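Local coordinates for protein heme peroxidase (Bacteroides thetaiotaomicron, PDB 2GVK) that probably acts as a heme-dependent, dye-decolorizing peroxidase, oxidising dyes and similar substrates at the expense of hydrogen peroxide, at residues 67-72 with 109-114; 84-89 with 303-308; 186-191 with 264-269; 192-197 with 256-261. One frame throughout, in Å; residues are numbered along the deposited sequence. Where two conformers were deposited one is given.

Contact 1 (67-72 with 109-114); sequences CTMGFG and LLFHIR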
loop_
_atom_site.group_PDB
_atom_site.type_symbol
_atom_site.label_atom_id
_atom_site.label_comp_id
_atom_site.label_asym_id
_atom_site.label_seq_id
_atom_site.Cartn_x
_atom_site.Cartn_y
_atom_site.Cartn_z
ATOM N N CYS A 67 6.716 -6.633 20.543
ATOM C CA CYS A 67 7.180 -7.765 21.306
ATOM C C CYS A 67 6.750 -7.575 22.747
ATOM O O CYS A 67 6.809 -6.466 23.276
ATOM C CB CYS A 67 8.696 -7.934 21.246
ATOM S SG CYS A 67 9.281 -9.504 21.955
ATOM N N THR A 68 6.277 -8.644 23.358
ATOM C CA THR A 68 6.035 -8.660 24.795
ATOM C C THR A 68 6.924 -9.716 25.439
ATOM O O THR A 68 7.289 -10.724 24.795
ATOM C CB THR A 68 4.581 -8.951 25.126
ATOM O OG1 THR A 68 4.257 -10.255 24.695
ATOM C CG2 THR A 68 3.686 -7.984 24.459
HETATM N N MSE A 69 7.295 -9.462 26.700
HETATM C CA MSE A 69 8.173 -10.311 27.464
HETATM C C MSE A 69 7.513 -10.629 28.791
HETATM O O MSE A 69 7.102 -9.725 29.517
HETATM C CB MSE A 69 9.480 -9.576 27.722
HETATM C CG MSE A 69 10.499 -10.358 28.534
HETATM SE SE MSE A 69 12.106 -9.292 28.855
HETATM C CE MSE A 69 13.193 -10.692 29.656
ATOM N N GLY A 70 7.439 -11.913 29.116
ATOM C CA GLY A 70 6.825 -12.354 30.350
ATOM C C GLY A 70 7.674 -13.354 31.096
ATOM O O GLY A 70 8.545 -14.018 30.512
ATOM N N PHE A 71 7.370 -13.500 32.382
ATOM C CA PHE A 71 8.115 -14.378 33.291
ATOM C C PHE A 71 7.226 -15.419 33.943
ATOM O O PHE A 71 6.157 -15.093 34.462
ATOM C CB PHE A 71 8.786 -13.540 34.406
ATOM C CG PHE A 71 9.650 -12.443 33.892
ATOM C CD1 PHE A 71 9.101 -11.241 33.508
ATOM C CD2 PHE A 71 11.003 -12.637 33.711
ATOM C CE1 PHE A 71 9.889 -10.238 32.959
ATOM C CE2 PHE A 71 11.809 -11.599 33.171
ATOM C CZ PHE A 71 11.247 -10.427 32.811
ATOM N N GLY A 72 7.727 -16.655 34.016
ATOM C CA GLY A 72 7.052 -17.732 34.731
ATOM C C GLY A 72 7.109 -17.518 36.240
ATOM O O GLY A 72 7.908 -16.735 36.736
ATOM N N LEU A 109 10.631 -17.933 30.508
ATOM C CA LEU A 109 10.512 -16.675 29.766
ATOM C C LEU A 109 9.641 -16.880 28.553
ATOM O O LEU A 109 9.777 -17.886 27.849
ATOM C CB LEU A 109 11.885 -16.169 29.293
ATOM C CG LEU A 109 12.962 -15.876 30.329
ATOM C CD1 LEU A 109 14.222 -15.396 29.615
ATOM C CD2 LEU A 109 12.494 -14.847 31.378
ATOM N N LEU A 110 8.767 -15.907 28.285
ATOM C CA LEU A 110 7.971 -15.878 27.059
ATOM C C LEU A 110 8.266 -14.628 26.256
ATOM O O LEU A 110 8.265 -13.520 26.794
ATOM C CB LEU A 110 6.463 -15.909 27.381
ATOM C CG LEU A 110 5.504 -15.664 26.178
ATOM C CD1 LEU A 110 5.482 -16.827 25.217
ATOM C CD2 LEU A 110 4.104 -15.356 26.673
ATOM N N PHE A 111 8.513 -14.812 24.961
ATOM C CA PHE A 111 8.563 -13.695 24.018
ATOM C C PHE A 111 7.510 -13.902 22.972
ATOM O O PHE A 111 7.431 -14.980 22.357
ATOM C CB PHE A 111 9.967 -13.573 23.363
ATOM C CG PHE A 111 11.044 -13.190 24.320
ATOM C CD1 PHE A 111 11.175 -11.892 24.744
ATOM C CD2 PHE A 111 11.911 -14.148 24.843
ATOM C CE1 PHE A 111 12.168 -11.532 25.641
ATOM C CE2 PHE A 111 12.921 -13.780 25.748
ATOM C CZ PHE A 111 13.041 -12.487 26.139
ATOM N N HIS A 112 6.662 -12.882 22.799
ATOM C CA HIS A 112 5.602 -12.891 21.807
ATOM C C HIS A 112 5.903 -11.755 20.832
ATOM O O HIS A 112 5.772 -10.577 21.173
ATOM C CB HIS A 112 4.250 -12.722 22.507
ATOM C CG HIS A 112 3.078 -12.581 21.577
ATOM N ND1 HIS A 112 1.922 -11.899 21.937
ATOM C CD2 HIS A 112 2.854 -13.075 20.342
ATOM C CE1 HIS A 112 1.053 -11.970 20.948
ATOM N NE2 HIS A 112 1.598 -12.657 19.956
ATOM N N ILE A 113 6.358 -12.134 19.622
ATOM C CA ILE A 113 6.895 -11.203 18.650
ATOM C C ILE A 113 5.973 -11.170 17.432
ATOM O O ILE A 113 5.676 -12.205 16.859
ATOM C CB ILE A 113 8.322 -11.633 18.178
ATOM C CG1 ILE A 113 9.154 -12.151 19.344
ATOM C CG2 ILE A 113 9.014 -10.474 17.490
ATOM C CD1 ILE A 113 10.564 -12.621 18.961
ATOM N N ARG A 114 5.547 -9.963 17.053
ATOM C CA ARG A 114 4.558 -9.725 15.970
ATOM C C ARG A 114 5.067 -8.629 15.024
ATOM O O ARG A 114 5.559 -7.622 15.487
ATOM C CB ARG A 114 3.222 -9.235 16.581
ATOM C CG ARG A 114 2.487 -10.238 17.402
ATOM C CD ARG A 114 1.241 -9.634 18.052
ATOM N NE ARG A 114 1.564 -8.983 19.331
ATOM C CZ ARG A 114 0.654 -8.646 20.255
ATOM N NH1 ARG A 114 -0.629 -8.908 20.056
ATOM N NH2 ARG A 114 1.045 -8.078 21.397
#
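Met69 and Phe111 lie side by side as a non-hydrogen-bonded pair where strands 67-72 and 109-114 run antiparallel, as neighbours in the beta-barrel fold of the dye-decolorizing peroxidases. Met69 is a selenomethionine. Its CG stands anti to the backbone N (chi1 180°) and the chain stays extended beyond it, a course that takes it along the Phe111 ring. CB begins 3.9 Å from Phe111 CE1, and CG draws in to 3.5 Å from that same CE1. SE lies 3.9 Å from Phe111 CE1, oblique to the ring in a Met-aromatic contact, and the terminal CE ends 4.0 Å from Phe111 CZ. Cys67 SG comes to the ring edge near its plane, 4.1 Å from Phe111 CD1. Helices 38-59 and 118-131 pack on this face, Val45 and Phe49 meeting Met69 and Leu128 meeting Phe111. An alanine in place of Phe111 would take this ring from beside the Met69 chain and the Cys67 sulfur and would probably open a gap beside Leu128. Between the strands, Thr68 with His112 and Gly70 with Leu110 each exchange two backbone hydrogen bonds. On the face of Thr68 and His112, both side chains point the same way and are hydrogen-bonded to Tyr266 OH, through OG1 and ND1, and Thr68 OG1 sits 3.3 Å from His112 CB.

Contact 2 (84-89 with 303-308); sequences GKPKEL and LFFVPS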
loop_
_atom_site.group_PDB
_atom_site.type_symbol
_atom_site.label_atom_id
_atom_site.label_comp_id
_atom_site.label_asym_id
_atom_site.label_seq_id
_atom_site.Cartn_x
_atom_site.Cartn_y
_atom_site.Cartn_z
ATOM N N GLY A 84 8.792 -8.347 45.288
ATOM C CA GLY A 84 7.425 -8.756 45.539
ATOM C C GLY A 84 6.950 -9.673 44.426
ATOM O O GLY A 84 7.725 -10.073 43.592
ATOM N N LYS A 85 5.673 -9.983 44.411
ATOM C CA LYS A 85 5.130 -10.877 43.403
ATOM C C LYS A 85 3.675 -10.551 43.144
ATOM O O LYS A 85 2.930 -10.296 44.075
ATOM C CB LYS A 85 5.274 -12.333 43.862
ATOM C CG LYS A 85 5.217 -13.377 42.747
ATOM C CD LYS A 85 5.827 -14.703 43.212
ATOM C CE LYS A 85 5.932 -15.729 42.087
ATOM N NZ LYS A 85 6.476 -17.022 42.565
ATOM N N PRO A 86 3.266 -10.531 41.856
ATOM C CA PRO A 86 1.855 -10.308 41.552
ATOM C C PRO A 86 0.963 -11.319 42.270
ATOM O O PRO A 86 1.353 -12.481 42.423
ATOM C CB PRO A 86 1.795 -10.498 40.042
ATOM C CG PRO A 86 3.156 -10.157 39.575
ATOM C CD PRO A 86 4.084 -10.621 40.630
ATOM N N LYS A 87 -0.219 -10.870 42.697
ATOM C CA LYS A 87 -1.071 -11.661 43.565
ATOM C C LYS A 87 -1.465 -13.014 42.985
ATOM O O LYS A 87 -1.580 -13.988 43.731
ATOM C CB LYS A 87 -2.324 -10.867 43.939
ATOM C CG LYS A 87 -2.035 -9.741 44.878
ATOM C CD LYS A 87 -3.240 -8.899 45.137
ATOM C CE LYS A 87 -2.903 -7.786 46.100
ATOM N NZ LYS A 87 -4.102 -7.138 46.615
ATOM N N GLU A 88 -1.612 -13.091 41.663
ATOM C CA GLU A 88 -2.057 -14.336 41.012
ATOM C C GLU A 88 -0.940 -15.067 40.245
ATOM O O GLU A 88 -1.217 -16.011 39.489
ATOM C CB GLU A 88 -3.209 -14.042 40.079
ATOM C CG GLU A 88 -4.380 -13.360 40.758
ATOM C CD GLU A 88 -5.566 -13.178 39.834
ATOM O OE1 GLU A 88 -6.105 -14.194 39.348
ATOM O OE2 GLU A 88 -5.979 -12.018 39.612
ATOM N N LEU A 89 0.319 -14.639 40.423
ATOM C CA LEU A 89 1.423 -15.309 39.743
ATOM C C LEU A 89 1.874 -16.545 40.506
ATOM O O LEU A 89 2.632 -16.468 41.492
ATOM C CB LEU A 89 2.586 -14.375 39.499
ATOM C CG LEU A 89 3.752 -15.025 38.717
ATOM C CD1 LEU A 89 3.318 -15.560 37.338
ATOM C CD2 LEU A 89 4.905 -14.053 38.577
ATOM N N LEU A 303 1.590 -20.144 32.479
ATOM C CA LEU A 303 1.291 -18.765 32.874
ATOM C C LEU A 303 2.572 -17.931 32.987
ATOM O O LEU A 303 3.568 -18.366 33.578
ATOM C CB LEU A 303 0.545 -18.738 34.228
ATOM C CG LEU A 303 0.282 -17.364 34.846
ATOM C CD1 LEU A 303 -0.642 -16.551 33.992
ATOM C CD2 LEU A 303 -0.297 -17.514 36.261
ATOM N N PHE A 304 2.519 -16.724 32.455
ATOM C CA PHE A 304 3.606 -15.755 32.601
ATOM C C PHE A 304 3.063 -14.399 33.056
ATOM O O PHE A 304 1.934 -14.038 32.757
ATOM C CB PHE A 304 4.372 -15.549 31.268
ATOM C CG PHE A 304 4.926 -16.821 30.656
ATOM C CD1 PHE A 304 4.132 -17.622 29.827
ATOM C CD2 PHE A 304 6.247 -17.175 30.842
ATOM C CE1 PHE A 304 4.661 -18.758 29.214
ATOM C CE2 PHE A 304 6.758 -18.359 30.278
ATOM C CZ PHE A 304 5.955 -19.143 29.470
ATOM N N PHE A 305 3.906 -13.661 33.745
ATOM C CA PHE A 305 3.636 -12.303 34.122
ATOM C C PHE A 305 4.410 -11.353 33.217
ATOM O O PHE A 305 5.642 -11.443 33.099
ATOM C CB PHE A 305 4.014 -12.051 35.604
ATOM C CG PHE A 305 3.963 -10.617 35.996
ATOM C CD1 PHE A 305 2.775 -9.911 35.935
ATOM C CD2 PHE A 305 5.104 -9.961 36.425
ATOM C CE1 PHE A 305 2.725 -8.565 36.282
ATOM C CE2 PHE A 305 5.059 -8.608 36.782
ATOM C CZ PHE A 305 3.876 -7.919 36.716
ATOM N N VAL A 306 3.677 -10.422 32.623
ATOM C CA VAL A 306 4.197 -9.441 31.726
ATOM C C VAL A 306 4.222 -8.065 32.447
ATOM O O VAL A 306 3.171 -7.425 32.610
ATOM C CB VAL A 306 3.292 -9.343 30.487
ATOM C CG1 VAL A 306 3.796 -8.251 29.499
ATOM C CG2 VAL A 306 3.190 -10.673 29.813
ATOM N N PRO A 307 5.396 -7.635 32.918
ATOM C CA PRO A 307 5.441 -6.396 33.702
ATOM C C PRO A 307 5.221 -5.145 32.865
ATOM O O PRO A 307 5.438 -5.160 31.673
ATOM C CB PRO A 307 6.877 -6.403 34.315
ATOM C CG PRO A 307 7.637 -7.365 33.529
ATOM C CD PRO A 307 6.710 -8.290 32.816
ATOM N N SER A 308 4.794 -4.063 33.502
ATOM C CA SER A 308 4.770 -2.786 32.847
ATOM C C SER A 308 6.194 -2.462 32.379
ATOM O O SER A 308 7.158 -3.017 32.888
ATOM C CB SER A 308 4.284 -1.709 33.802
ATOM O OG SER A 308 5.259 -1.461 34.805
#
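Leu89 and Phe305 mark the place where the two backbones come nearest, their CA atoms 6.7 Å apart, too far for the pairing of sheet neighbours. Residues 303-306 form a strand, whereas residues 86-89 fold into a type I beta turn closed by a hydrogen bond of 3.1 Å from Leu89 N to Pro86 O. The contact is made mainly by side chains. Its main element is a CH-pi contact: Pro86 CG stands 3.4 Å from the centroid of the Phe305 ring and only 1° off the ring normal, so that all six ring carbons are equally distant from it. Phe305 CG is anti to its backbone N (chi1 171°), which carries the ring toward the turn, and chi2 of 62° turns its face to the proline. The opposite face has Pro307 N above it, offset toward the rim, and Trp76 meets the ring edge-to-face. In the fold, this joins the loop after helix 73-79 to strand 296-306, which lies between strands 66-72 and 186-195 in the large antiparallel sheet. An alanine in place of Phe305 would probably leave Pro86 CG without the aromatic face it rests on and open a gap between turn and strand. Leu89 crosses Phe305 at about a right angle and closes in from the side of its stem, with CD2 3.7 Å from Phe305 CB. Its other methyl, CD1, is 4.2 Å from Leu303 CD2. Leu303 CD2 also lies 3.7 Å from Glu88 O.

Contact 3 (186-191 with 264-269); sequences SYVFVQ and IGYAST. With EDO (1,2-ethanediol), chain K.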
loop_
_atom_site.group_PDB
_atom_site.type_symbol
_atom_site.label_atom_id
_atom_site.label_comp_id
_atom_site.label_asym_id
_atom_site.label_seq_id
_atom_site.Cartn_x
_atom_site.Cartn_y
_atom_site.Cartn_z
ATOM N N SER A 186 0.385 -7.560 33.185
ATOM C CA SER A 186 -0.637 -8.438 32.632
ATOM C C SER A 186 -0.303 -9.898 32.918
ATOM O O SER A 186 0.864 -10.260 33.027
ATOM C CB SER A 186 -0.740 -8.225 31.107
ATOM O OG SER A 186 -1.752 -9.046 30.531
ATOM N N TYR A 187 -1.336 -10.724 33.042
ATOM C CA TYR A 187 -1.182 -12.167 33.120
ATOM C C TYR A 187 -1.438 -12.746 31.770
ATOM O O TYR A 187 -2.555 -12.603 31.228
ATOM C CB TYR A 187 -2.179 -12.777 34.126
ATOM C CG TYR A 187 -1.959 -12.333 35.550
ATOM C CD1 TYR A 187 -0.986 -12.918 36.324
ATOM C CD2 TYR A 187 -2.764 -11.342 36.132
ATOM C CE1 TYR A 187 -0.775 -12.507 37.651
ATOM C CE2 TYR A 187 -2.583 -10.951 37.447
ATOM C CZ TYR A 187 -1.563 -11.506 38.188
ATOM O OH TYR A 187 -1.382 -11.133 39.514
ATOM N N VAL A 188 -0.437 -13.425 31.208
ATOM C CA VAL A 188 -0.595 -14.053 29.905
ATOM C C VAL A 188 -0.485 -15.560 29.999
ATOM O O VAL A 188 0.384 -16.097 30.673
ATOM C CB VAL A 188 0.429 -13.468 28.831
ATOM C CG1 VAL A 188 1.821 -13.797 29.192
ATOM C CG2 VAL A 188 0.102 -13.975 27.455
ATOM N N PHE A 189 -1.426 -16.237 29.364
ATOM C CA PHE A 189 -1.465 -17.670 29.381
ATOM C C PHE A 189 -1.366 -18.182 27.956
ATOM O O PHE A 189 -2.008 -17.657 27.069
ATOM C CB PHE A 189 -2.769 -18.156 30.050
ATOM C CG PHE A 189 -2.801 -19.623 30.316
ATOM C CD1 PHE A 189 -2.032 -20.169 31.306
ATOM C CD2 PHE A 189 -3.644 -20.463 29.580
ATOM C CE1 PHE A 189 -2.052 -21.515 31.539
ATOM C CE2 PHE A 189 -3.678 -21.817 29.835
ATOM C CZ PHE A 189 -2.899 -22.336 30.801
ATOM N N VAL A 190 -0.493 -19.164 27.733
ATOM C CA VAL A 190 -0.333 -19.749 26.426
ATOM C C VAL A 190 -0.643 -21.258 26.440
ATOM O O VAL A 190 -0.368 -21.968 27.429
ATOM C CB VAL A 190 1.109 -19.527 25.862
ATOM C CG1 VAL A 190 1.383 -18.036 25.653
ATOM C CG2 VAL A 190 2.142 -20.168 26.763
ATOM N N GLN A 191 -1.271 -21.724 25.345
ATOM C CA GLN A 191 -1.481 -23.149 25.093
ATOM C C GLN A 191 -1.308 -23.436 23.641
ATOM O O GLN A 191 -1.934 -22.777 22.806
ATOM C CB GLN A 191 -2.902 -23.583 25.453
ATOM C CG GLN A 191 -3.282 -23.482 26.841
ATOM C CD GLN A 191 -4.746 -23.826 27.037
ATOM O OE1 GLN A 191 -5.629 -23.102 26.564
ATOM N NE2 GLN A 191 -5.015 -24.946 27.732
ATOM N N ILE A 264 -3.051 -17.587 22.964
ATOM C CA ILE A 264 -2.416 -16.682 23.887
ATOM C C ILE A 264 -3.474 -15.676 24.373
ATOM O O ILE A 264 -4.191 -15.081 23.577
ATOM C CB ILE A 264 -1.187 -15.976 23.243
ATOM C CG1 ILE A 264 -0.511 -15.063 24.240
ATOM C CG2 ILE A 264 -1.597 -15.208 21.975
ATOM C CD1 ILE A 264 0.875 -14.698 23.866
ATOM N N GLY A 265 -3.602 -15.560 25.688
ATOM C CA GLY A 265 -4.618 -14.726 26.303
ATOM C C GLY A 265 -4.025 -13.840 27.369
ATOM O O GLY A 265 -3.388 -14.334 28.317
ATOM N N TYR A 266 -4.162 -12.534 27.174
ATOM C CA TYR A 266 -3.713 -11.530 28.131
ATOM C C TYR A 266 -4.878 -11.084 29.017
ATOM O O TYR A 266 -5.996 -10.759 28.514
ATOM C CB TYR A 266 -3.163 -10.310 27.399
ATOM C CG TYR A 266 -1.886 -10.541 26.630
ATOM C CD1 TYR A 266 -0.655 -10.365 27.237
ATOM C CD2 TYR A 266 -1.908 -10.882 25.289
ATOM C CE1 TYR A 266 0.529 -10.549 26.549
ATOM C CE2 TYR A 266 -0.707 -11.079 24.570
ATOM C CZ TYR A 266 0.504 -10.884 25.203
ATOM O OH TYR A 266 1.704 -11.040 24.515
ATOM N N ALA A 267 -4.633 -11.017 30.331
ATOM C CA ALA A 267 -5.712 -10.708 31.292
ATOM C C ALA A 267 -5.241 -9.839 32.424
ATOM O O ALA A 267 -4.153 -10.057 32.983
ATOM C CB ALA A 267 -6.284 -11.973 31.852
ATOM N N SER A 268 -6.117 -8.931 32.844
ATOM C CA SER A 268 -5.912 -8.127 34.050
ATOM C C SER A 268 -5.898 -9.027 35.312
ATOM O O SER A 268 -5.333 -8.663 36.338
ATOM C CB SER A 268 -7.023 -7.073 34.176
ATOM O OG SER A 268 -8.300 -7.688 34.324
ATOM N N THR A 269 -6.629 -10.131 35.240
ATOM C CA THR A 269 -6.665 -11.116 36.311
ATOM C C THR A 269 -6.692 -12.521 35.734
ATOM O O THR A 269 -7.570 -12.866 34.934
ATOM C CB THR A 269 -7.903 -10.898 37.282
ATOM O OG1 THR A 269 -7.990 -11.980 38.215
ATOM C CG2 THR A 269 -9.210 -10.794 36.512
HETATM C C1 EDO K . -12.368 -7.558 34.373
HETATM O O1 EDO K . -12.045 -7.989 35.718
HETATM C C2 EDO K . -11.998 -6.094 34.184
HETATM O O2 EDO K . -10.571 -5.949 34.171
#
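Tyr187 pairs with Ala267 through two backbone hydrogen bonds, 2.9 Å from Tyr187 N to Ala267 O and 2.8 Å from Ala267 N to Tyr187 O. Its side chain then follows the partner segment beyond the end of that strand, where Ser268 O approaches the ring edge near its plane, 3.7 Å from Tyr187 CD2. The phenol oxygen takes a hydrogen bond from Glu88 N. Val188 occupies the other face of the sheet, with CG2 anti to the backbone N and set over the Tyr266 ring, 3.7 Å from its centroid and 16° off the normal. The two strands are antiparallel neighbours in the C-terminal part of the barrel fold: Tyr187 and Phe189 pack against helix 270-281, while Val188 and Ile264 turn to Leu110 and His112 on strand 109-115. Ile264 meets the same valine methyl, its CG1 only 3.4 Å from Val188 CG2, a tight fit. The same Ile264 CG1 also lies 3.8 Å from Val190 CG1. Gly265 brings no side chain to the face of Tyr187 and Phe189, and its backbone exchanges two hydrogen bonds with Phe189.

Contact 4 (192-197 with 256-261); sequences KYIHDM and KGEYGT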
loop_
_atom_site.group_PDB
_atom_site.type_symbol
_atom_site.label_atom_id
_atom_site.label_comp_id
_atom_site.label_asym_id
_atom_site.label_seq_id
_atom_site.Cartn_x
_atom_site.Cartn_y
_atom_site.Cartn_z
ATOM N N LYS A 192 -0.555 -24.481 23.330
ATOM C CA LYS A 192 -0.532 -25.035 21.967
ATOM C C LYS A 192 -1.595 -26.116 21.839
ATOM O O LYS A 192 -1.623 -27.068 22.642
ATOM C CB LYS A 192 0.816 -25.649 21.638
ATOM C CG LYS A 192 1.854 -24.683 21.329
ATOM C CD LYS A 192 3.236 -25.374 21.191
ATOM C CE LYS A 192 3.348 -26.152 19.924
ATOM N NZ LYS A 192 4.714 -26.816 19.812
ATOM N N TYR A 193 -2.475 -25.955 20.851
ATOM C CA TYR A 193 -3.479 -26.949 20.523
ATOM C C TYR A 193 -3.159 -27.614 19.192
ATOM O O TYR A 193 -2.818 -26.935 18.226
ATOM C CB TYR A 193 -4.852 -26.313 20.415
ATOM C CG TYR A 193 -5.488 -25.948 21.726
ATOM C CD1 TYR A 193 -6.275 -26.871 22.421
ATOM C CD2 TYR A 193 -5.336 -24.677 22.265
ATOM C CE1 TYR A 193 -6.915 -26.515 23.616
ATOM C CE2 TYR A 193 -5.948 -24.322 23.466
ATOM C CZ TYR A 193 -6.738 -25.253 24.137
ATOM O OH TYR A 193 -7.349 -24.904 25.352
ATOM N N ILE A 194 -3.246 -28.932 19.162
ATOM C CA ILE A 194 -3.126 -29.700 17.907
ATOM C C ILE A 194 -4.510 -30.162 17.492
ATOM O O ILE A 194 -5.246 -30.729 18.298
ATOM C CB ILE A 194 -2.201 -30.908 18.082
ATOM C CG1 ILE A 194 -0.808 -30.443 18.577
ATOM C CG2 ILE A 194 -2.079 -31.703 16.777
ATOM C CD1 ILE A 194 -0.101 -29.489 17.641
ATOM N N HIS A 195 -4.874 -29.909 16.236
ATOM C CA HIS A 195 -6.213 -30.227 15.747
ATOM C C HIS A 195 -6.276 -31.534 15.033
ATOM O O HIS A 195 -5.287 -31.973 14.405
ATOM C CB HIS A 195 -6.701 -29.138 14.811
ATOM C CG HIS A 195 -6.858 -27.825 15.465
ATOM N ND1 HIS A 195 -7.775 -27.602 16.476
ATOM C CD2 HIS A 195 -6.183 -26.661 15.304
ATOM C CE1 HIS A 195 -7.678 -26.350 16.878
ATOM N NE2 HIS A 195 -6.709 -25.764 16.198
ATOM N N ASP A 196 -7.438 -32.190 15.147
ATOM C CA ASP A 196 -7.784 -33.341 14.325
ATOM C C ASP A 196 -8.526 -32.788 13.123
ATOM O O ASP A 196 -9.751 -32.699 13.110
ATOM C CB ASP A 196 -8.662 -34.303 15.121
ATOM C CG ASP A 196 -8.962 -35.598 14.371
ATOM O OD1 ASP A 196 -8.726 -35.666 13.130
ATOM O OD2 ASP A 196 -9.482 -36.547 15.027
HETATM N N MSE A 197 -7.758 -32.357 12.125
HETATM C CA MSE A 197 -8.337 -31.690 10.939
HETATM C C MSE A 197 -9.141 -32.620 10.071
HETATM O O MSE A 197 -10.088 -32.205 9.443
HETATM C CB MSE A 197 -7.243 -31.032 10.106
HETATM C CG MSE A 197 -6.583 -29.930 10.793
HETATM SE SE MSE A 197 -7.830 -28.513 11.336
HETATM C CE MSE A 197 -7.915 -27.536 9.662
ATOM N N LYS A 256 3.469 -32.801 7.130
ATOM C CA LYS A 256 3.326 -33.847 8.177
ATOM C C LYS A 256 1.889 -33.969 8.660
ATOM O O LYS A 256 1.600 -34.726 9.608
ATOM C CB LYS A 256 4.230 -33.526 9.363
ATOM C CG LYS A 256 5.692 -33.564 9.030
ATOM C CD LYS A 256 6.573 -33.115 10.231
ATOM N N GLY A 257 0.984 -33.243 8.019
ATOM C CA GLY A 257 -0.412 -33.231 8.418
ATOM C C GLY A 257 -0.637 -32.601 9.784
ATOM O O GLY A 257 -1.605 -32.926 10.462
ATOM N N GLU A 258 0.244 -31.674 10.172
ATOM C CA GLU A 258 0.191 -31.037 11.506
ATOM C C GLU A 258 -0.452 -29.675 11.418
ATOM O O GLU A 258 0.079 -28.776 10.765
ATOM C CB GLU A 258 1.606 -30.889 12.098
ATOM C CG GLU A 258 1.636 -30.170 13.472
ATOM C CD GLU A 258 3.046 -29.676 13.881
ATOM O OE1 GLU A 258 4.014 -29.916 13.132
ATOM O OE2 GLU A 258 3.166 -29.058 14.961
ATOM N N TYR A 259 -1.594 -29.518 12.094
ATOM C CA TYR A 259 -2.339 -28.264 12.102
ATOM C C TYR A 259 -2.618 -27.887 13.534
ATOM O O TYR A 259 -3.125 -28.718 14.314
ATOM C CB TYR A 259 -3.656 -28.402 11.371
ATOM C CG TYR A 259 -3.520 -28.757 9.907
ATOM C CD1 TYR A 259 -3.319 -30.066 9.511
ATOM C CD2 TYR A 259 -3.646 -27.795 8.933
ATOM C CE1 TYR A 259 -3.172 -30.393 8.183
ATOM C CE2 TYR A 259 -3.541 -28.124 7.592
ATOM C CZ TYR A 259 -3.305 -29.424 7.230
ATOM O OH TYR A 259 -3.164 -29.741 5.883
ATOM N N GLY A 260 -2.308 -26.651 13.892
ATOM C CA GLY A 260 -2.490 -26.206 15.270
ATOM C C GLY A 260 -2.925 -24.766 15.459
ATOM O O GLY A 260 -2.958 -23.970 14.524
ATOM N N THR A 261 -3.336 -24.475 16.692
ATOM C CA THR A 261 -3.672 -23.143 17.133
ATOM C C THR A 261 -2.803 -22.831 18.343
ATOM O O THR A 261 -2.727 -23.627 19.291
ATOM C CB THR A 261 -5.153 -23.055 17.560
ATOM O OG1 THR A 261 -5.991 -23.151 16.416
ATOM C CG2 THR A 261 -5.431 -21.754 18.270
HETATM O O HOH W 1 4.158 -28.755 17.718
HETATM O O HOH W 2 -2.922 -31.917 13.169
#
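Tyr193 and Thr261 form the hydrogen-bonded pair of this antiparallel ladder, 2.8 Å from Tyr193 N to Thr261 O and 2.9 Å from Thr261 N to Tyr193 O. The next backbone bond, His195 N to Tyr259 O, is nearly straight at 174° and comes in nearly along the C=O axis. Between them Gly260 is pressed close to the other strand, its CA 3.1 Å from Tyr193 O, and a CB here would clash with that oxygen. The one direct side-chain bond joins His195 NE2 to Thr261 OG1 at 2.7 Å. His195 CG is anti to the carbonyl carbon (chi1 -64°), which carries the imidazole across to the hydroxyl, in its plane at the ring edge; ND1 has weak bonds to Ser296 and Phe295. Strand 258-267 enters this pairing from a hairpin with strand 245-253, where Gly257 and Glu258 both face Asn253 in a G1 beta bulge. Apolar contact is made by Met197, a selenomethionine modelled in two conformers: in one, CG lies 3.4 Å from Tyr259 CB and SE makes an oblique Met-aromatic contact. Tyr259 OH is hydrogen-bonded to Asp129 of the second subunit, which places this end of the sheet at the assembly interface. Water supplies the remaining bridges. One molecule is 2.9 Å from both Lys192 NZ and Glu258 OE2, the lysine also forming a salt bridge with Asp140; another accepts from Tyr259 N at 2.9 Å and sits within hydrogen-bonding distance of His195 O.

How the contacts relate
From the N terminus, residues 67-72 come first, and contact 1 is completed at 109-114, closing a short loop within the N-terminal half. Contact 2 starts inside that loop, at 84-89, but closes only at 303-308, so the two cross, and the N-terminal and C-terminal parts of the fold are tied together. Within the long span of contact 2, contact 3 opens at 186-191 and closes at 264-269, and contact 4, on the continuation of the same two strands, is enclosed in turn. Contacts 1 and 2 meet where strands 66-72 and 296-306 adjoin, and contact 3 reaches contact 1 through Tyr266. Contact 4 lies farthest out, its centre about 30 Å from that of contact 2.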